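Local coordinates for Lpg2148(MvcA) (Legionella pneumophila subsp. pneumophila str. Philadelphia 1, PDB 6K11), which probably acts as an effector that removes ubiquitin from the host conjugating enzyme UBE2N through a deamidase-like activity, at residues A[244-256]-A[264-278]. Numbering follows the deposited sequence.
Sequences ESPRQFYPYQAYF and WFVSDKDEYLSRIGI
Trp264 lies against Gln253 and points its indole N-H at the backbone of Pro251. With chi1 at -179°, the indole turns away from the backbone N and reaches the strand. Trp264 CB sits 3.3 Å from Gln253 O. CG is near that oxygen, and CD1 is nearest Gln253 N. Trp264 NE1 donates to Pro251 O at 2.9 Å (N-H...O angle 161°). The oxygen lies near the indole plane, NE1 above the carbonyl plane. Gln253 CG lies over one face of the Trp264 six-membered ring, 3.4 Å from its centroid and close to CD2 and CE3. The Gln253 amide continues across that face, its plane 19° from the ring, with Gln253 NE2 3.5 Å from Trp264 CZ3. Gln253 OE1 is hydrogen-bonded to His232 NE2, which limits rotation of the amide. Lys269 CB lies over the opposite face, toward its rim.

Strand 250-252 borders the five-stranded antiparallel sheet and pairs with strand 228-238. After a Schellman motif at Asp268 closes the preceding helix, helix 269-274 runs obliquely antiparallel to the strand. Pro251 CG meets Leu273 CD1.

Ser274 OG donates to Phe249 O at 2.8 Å. Ile278 CD1 makes a CH-pi contact over the Phe249 ring. One water joins Gln248 OE1, Phe249 N and Ser274 O. Near Trp264, the edge of Phe265 meets the face of Tyr252 in an offset pair, centroids 5.1 Å apart. Tyr252 OH is hydrogen-bonded to His9 ND1.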
# COMPACT_ATOMS: atom_id res chain seq x y z
N GLU A 244 17.67 -1.69 32.89
CA GLU A 244 18.71 -2.12 31.95
C GLU A 244 18.20 -3.12 30.93
O GLU A 244 19.00 -3.82 30.30
CB GLU A 244 19.89 -2.70 32.72
CG GLU A 244 20.59 -1.71 33.65
CD GLU A 244 20.99 -0.44 32.93
OE1 GLU A 244 21.82 -0.53 32.00
OE2 GLU A 244 20.49 0.64 33.29
N SER A 245 16.88 -3.20 30.74
CA SER A 245 16.31 -4.26 29.91
C SER A 245 16.60 -4.01 28.43
O SER A 245 16.72 -2.86 28.00
CB SER A 245 14.80 -4.34 30.14
OG SER A 245 14.51 -4.69 31.49
N PRO A 246 16.74 -5.07 27.64
CA PRO A 246 17.08 -4.89 26.22
C PRO A 246 15.94 -4.26 25.44
O PRO A 246 14.76 -4.52 25.69
CB PRO A 246 17.36 -6.32 25.74
CG PRO A 246 16.58 -7.20 26.67
CD PRO A 246 16.62 -6.50 28.01
N ARG A 247 16.31 -3.41 24.49
CA ARG A 247 15.32 -2.72 23.67
C ARG A 247 14.65 -3.71 22.71
O ARG A 247 15.30 -4.60 22.15
CB ARG A 247 15.99 -1.58 22.90
CG ARG A 247 15.27 -1.11 21.66
CD ARG A 247 16.01 0.06 21.06
NE ARG A 247 15.58 1.33 21.63
CZ ARG A 247 16.15 2.50 21.36
NH1 ARG A 247 17.19 2.56 20.54
NH2 ARG A 247 15.68 3.61 21.90
N GLN A 248 13.32 -3.58 22.56
CA GLN A 248 12.52 -4.48 21.74
C GLN A 248 11.72 -3.67 20.73
O GLN A 248 11.32 -2.54 21.02
CB GLN A 248 11.56 -5.34 22.58
CG GLN A 248 12.20 -6.02 23.79
CD GLN A 248 12.99 -7.25 23.41
OE1 GLN A 248 12.95 -7.70 22.26
NE2 GLN A 248 13.70 -7.82 24.38
N PHE A 249 11.49 -4.25 19.56
CA PHE A 249 10.69 -3.62 18.51
C PHE A 249 9.53 -4.53 18.14
O PHE A 249 9.61 -5.75 18.28
CB PHE A 249 11.52 -3.33 17.25
CG PHE A 249 11.63 -4.52 16.30
CD1 PHE A 249 12.57 -5.52 16.53
CD2 PHE A 249 10.83 -4.61 15.16
CE1 PHE A 249 12.68 -6.61 15.67
CE2 PHE A 249 10.94 -5.70 14.30
CZ PHE A 249 11.88 -6.70 14.55
N TYR A 250 8.45 -3.92 17.66
CA TYR A 250 7.27 -4.69 17.25
C TYR A 250 6.79 -4.18 15.91
O TYR A 250 6.41 -3.00 15.80
CB TYR A 250 6.16 -4.60 18.30
CG TYR A 250 6.63 -5.15 19.63
CD1 TYR A 250 6.57 -6.51 19.91
CD2 TYR A 250 7.19 -4.30 20.58
CE1 TYR A 250 7.03 -7.01 21.13
CE2 TYR A 250 7.65 -4.80 21.79
CZ TYR A 250 7.57 -6.15 22.06
OH TYR A 250 8.03 -6.63 23.26
N PRO A 251 6.78 -5.01 14.86
CA PRO A 251 6.19 -4.59 13.59
C PRO A 251 4.70 -4.87 13.57
O PRO A 251 4.22 -5.89 14.07
CB PRO A 251 6.93 -5.45 12.56
CG PRO A 251 7.23 -6.74 13.30
CD PRO A 251 7.37 -6.36 14.78
N TYR A 252 3.97 -3.93 12.96
CA TYR A 252 2.52 -3.97 12.81
C TYR A 252 2.16 -3.82 11.34
O TYR A 252 2.69 -2.93 10.66
CB TYR A 252 1.83 -2.83 13.59
CG TYR A 252 2.19 -2.67 15.05
CD1 TYR A 252 2.51 -3.76 15.85
CD2 TYR A 252 2.19 -1.40 15.63
CE1 TYR A 252 2.83 -3.57 17.22
CE2 TYR A 252 2.50 -1.21 16.96
CZ TYR A 252 2.81 -2.29 17.75
OH TYR A 252 3.11 -2.05 19.07
N GLN A 253 1.23 -4.64 10.85
CA GLN A 253 0.82 -4.47 9.46
C GLN A 253 -0.49 -5.19 9.15
O GLN A 253 -0.92 -6.10 9.87
CB GLN A 253 1.91 -4.98 8.51
CG GLN A 253 2.13 -6.50 8.61
CD GLN A 253 2.87 -7.02 7.41
OE1 GLN A 253 3.98 -6.57 7.13
NE2 GLN A 253 2.26 -7.93 6.68
N ALA A 254 -1.09 -4.77 8.05
CA ALA A 254 -2.06 -5.54 7.27
C ALA A 254 -1.50 -5.73 5.86
O ALA A 254 -0.54 -5.07 5.46
CB ALA A 254 -3.43 -4.83 7.20
N TYR A 255 -2.07 -6.69 5.13
CA TYR A 255 -1.68 -6.92 3.73
C TYR A 255 -2.93 -7.30 2.96
O TYR A 255 -3.50 -8.38 3.18
CB TYR A 255 -0.59 -8.00 3.62
CG TYR A 255 0.25 -7.83 2.37
CD1 TYR A 255 -0.29 -8.05 1.11
CD2 TYR A 255 1.57 -7.40 2.46
CE1 TYR A 255 0.48 -7.87 -0.06
CE2 TYR A 255 2.35 -7.22 1.31
CZ TYR A 255 1.80 -7.44 0.06
OH TYR A 255 2.58 -7.25 -1.06
N PHE A 256 -3.39 -6.40 2.08
CA PHE A 256 -4.65 -6.60 1.37
C PHE A 256 -4.69 -7.93 0.63
O PHE A 256 -3.75 -8.30 -0.08
CB PHE A 256 -4.89 -5.45 0.37
CG PHE A 256 -6.26 -5.49 -0.28
CD1 PHE A 256 -6.50 -6.25 -1.41
CD2 PHE A 256 -7.31 -4.75 0.26
CE1 PHE A 256 -7.76 -6.29 -1.99
CE2 PHE A 256 -8.58 -4.78 -0.32
CZ PHE A 256 -8.80 -5.54 -1.44
N TRP A 264 -2.96 -10.29 12.02
CA TRP A 264 -1.54 -10.18 12.32
C TRP A 264 -1.28 -10.33 13.81
O TRP A 264 -0.46 -11.16 14.23
CB TRP A 264 -1.04 -8.83 11.80
CG TRP A 264 0.42 -8.55 12.01
CD1 TRP A 264 0.99 -7.80 13.02
CD2 TRP A 264 1.49 -8.97 11.17
NE1 TRP A 264 2.36 -7.73 12.84
CE2 TRP A 264 2.69 -8.46 11.72
CE3 TRP A 264 1.56 -9.76 10.00
CZ2 TRP A 264 3.94 -8.68 11.14
CZ3 TRP A 264 2.80 -9.98 9.41
CH2 TRP A 264 3.98 -9.44 9.98
N PHE A 265 -2.01 -9.57 14.63
CA PHE A 265 -1.83 -9.65 16.07
C PHE A 265 -2.30 -11.00 16.63
O PHE A 265 -1.68 -11.54 17.55
CB PHE A 265 -2.59 -8.50 16.75
CG PHE A 265 -1.86 -7.17 16.73
CD1 PHE A 265 -0.54 -7.07 17.15
CD2 PHE A 265 -2.51 -6.03 16.32
CE1 PHE A 265 0.11 -5.84 17.15
CE2 PHE A 265 -1.88 -4.79 16.34
CZ PHE A 265 -0.57 -4.69 16.76
N VAL A 266 -3.41 -11.54 16.12
CA VAL A 266 -3.86 -12.85 16.61
C VAL A 266 -2.79 -13.92 16.35
O VAL A 266 -2.60 -14.84 17.16
CB VAL A 266 -5.21 -13.24 15.95
CG1 VAL A 266 -5.58 -14.68 16.25
CG2 VAL A 266 -6.35 -12.30 16.44
N SER A 267 -2.05 -13.80 15.24
CA SER A 267 -1.02 -14.78 14.91
C SER A 267 0.29 -14.56 15.67
O SER A 267 1.17 -15.41 15.57
CB SER A 267 -0.71 -14.75 13.40
OG SER A 267 0.08 -13.61 13.07
N ASP A 268 0.44 -13.44 16.39
CA ASP A 268 1.66 -13.13 17.14
C ASP A 268 2.89 -13.07 16.24
O ASP A 268 4.02 -13.30 16.68
CB ASP A 268 1.92 -14.15 18.28
CG ASP A 268 0.78 -14.23 19.28
OD1 ASP A 268 0.38 -13.19 19.82
OD2 ASP A 268 0.29 -15.36 19.53
N LYS A 269 2.70 -12.76 14.95
CA LYS A 269 3.88 -12.59 14.11
C LYS A 269 4.66 -11.35 14.50
O LYS A 269 5.86 -11.28 14.21
CB LYS A 269 3.49 -12.52 12.62
CG LYS A 269 4.71 -12.55 11.70
CD LYS A 269 4.39 -13.08 10.33
CE LYS A 269 5.57 -12.82 9.40
NZ LYS A 269 5.35 -13.44 8.06
N ASP A 270 4.02 -10.38 15.17
CA ASP A 270 4.77 -9.25 15.71
C ASP A 270 5.80 -9.73 16.73
O ASP A 270 6.96 -9.29 16.71
CB ASP A 270 3.81 -8.22 16.32
CG ASP A 270 3.05 -8.73 17.56
OD1 ASP A 270 2.49 -9.85 17.53
OD2 ASP A 270 3.00 -7.99 18.57
N GLU A 271 5.40 -10.63 17.64
CA GLU A 271 6.31 -11.12 18.67
C GLU A 271 7.36 -12.04 18.07
O GLU A 271 8.53 -12.01 18.46
CB GLU A 271 5.54 -11.85 19.77
CG GLU A 271 4.63 -10.93 20.59
CD GLU A 271 4.04 -11.61 21.82
OE1 GLU A 271 2.97 -11.15 22.30
OE2 GLU A 271 4.64 -12.60 22.31
N TYR A 272 6.94 -12.89 17.12
CA TYR A 272 7.88 -13.75 16.42
C TYR A 272 9.02 -12.95 15.81
O TYR A 272 10.21 -13.26 16.01
CB TYR A 272 7.16 -14.56 15.34
CG TYR A 272 8.08 -15.55 14.65
CD1 TYR A 272 8.43 -16.75 15.28
CD2 TYR A 272 8.60 -15.28 13.39
CE1 TYR A 272 9.28 -17.65 14.66
CE2 TYR A 272 9.46 -16.18 12.77
CZ TYR A 272 9.79 -17.36 13.40
OH TYR A 272 10.63 -18.24 12.77
N LEU A 273 8.69 -11.90 15.04
CA LEU A 273 9.75 -11.15 14.37
C LEU A 273 10.53 -10.31 15.35
O LEU A 273 11.74 -10.12 15.18
CB LEU A 273 9.16 -10.28 13.25
CG LEU A 273 8.59 -11.06 12.05
CD1 LEU A 273 7.74 -10.12 11.20
CD2 LEU A 273 9.71 -11.73 11.21
N SER A 274 9.88 -9.83 16.41
CA SER A 274 10.58 -9.10 17.45
C SER A 274 11.82 -9.84 17.94
O SER A 274 12.82 -9.20 18.29
CB SER A 274 9.63 -8.87 18.63
OG SER A 274 10.27 -8.10 19.61
N ARG A 275 11.77 -11.17 17.98
CA ARG A 275 12.85 -11.92 18.60
C ARG A 275 14.15 -11.88 17.81
O ARG A 275 15.20 -12.18 18.37
CB ARG A 275 12.37 -13.36 18.85
CG ARG A 275 11.02 -13.36 19.56
CD ARG A 275 10.70 -14.61 20.33
NE ARG A 275 10.04 -15.57 19.47
CZ ARG A 275 8.80 -16.03 19.62
NH1 ARG A 275 8.03 -15.65 20.63
NH2 ARG A 275 8.34 -16.91 18.74
N ILE A 276 14.12 -11.46 16.54
CA ILE A 276 15.39 -11.38 15.81
C ILE A 276 16.18 -10.13 16.15
O ILE A 276 17.38 -10.08 15.87
CB ILE A 276 15.18 -11.49 14.29
CG1 ILE A 276 14.69 -10.18 13.68
CG2 ILE A 276 14.24 -12.67 13.96
CD1 ILE A 276 14.68 -10.22 12.16
N GLY A 277 15.56 -9.14 16.78
CA GLY A 277 16.26 -7.91 17.11
C GLY A 277 16.20 -6.88 15.99
O GLY A 277 16.23 -7.21 14.81
N ILE A 278 16.14 -5.61 16.38
CA ILE A 278 15.91 -4.52 15.43
C ILE A 278 17.07 -4.39 14.45
O ILE A 278 16.87 -4.06 13.27
CB ILE A 278 15.65 -3.20 16.18
CG1 ILE A 278 15.34 -2.06 15.18
CG2 ILE A 278 16.84 -2.83 17.08
CD1 ILE A 278 14.16 -2.37 14.25
O HOH W 1 15.25 -5.30 19.11
O HOH W 2 13.00 -6.93 19.70
O HOH W 3 9.80 -9.35 22.27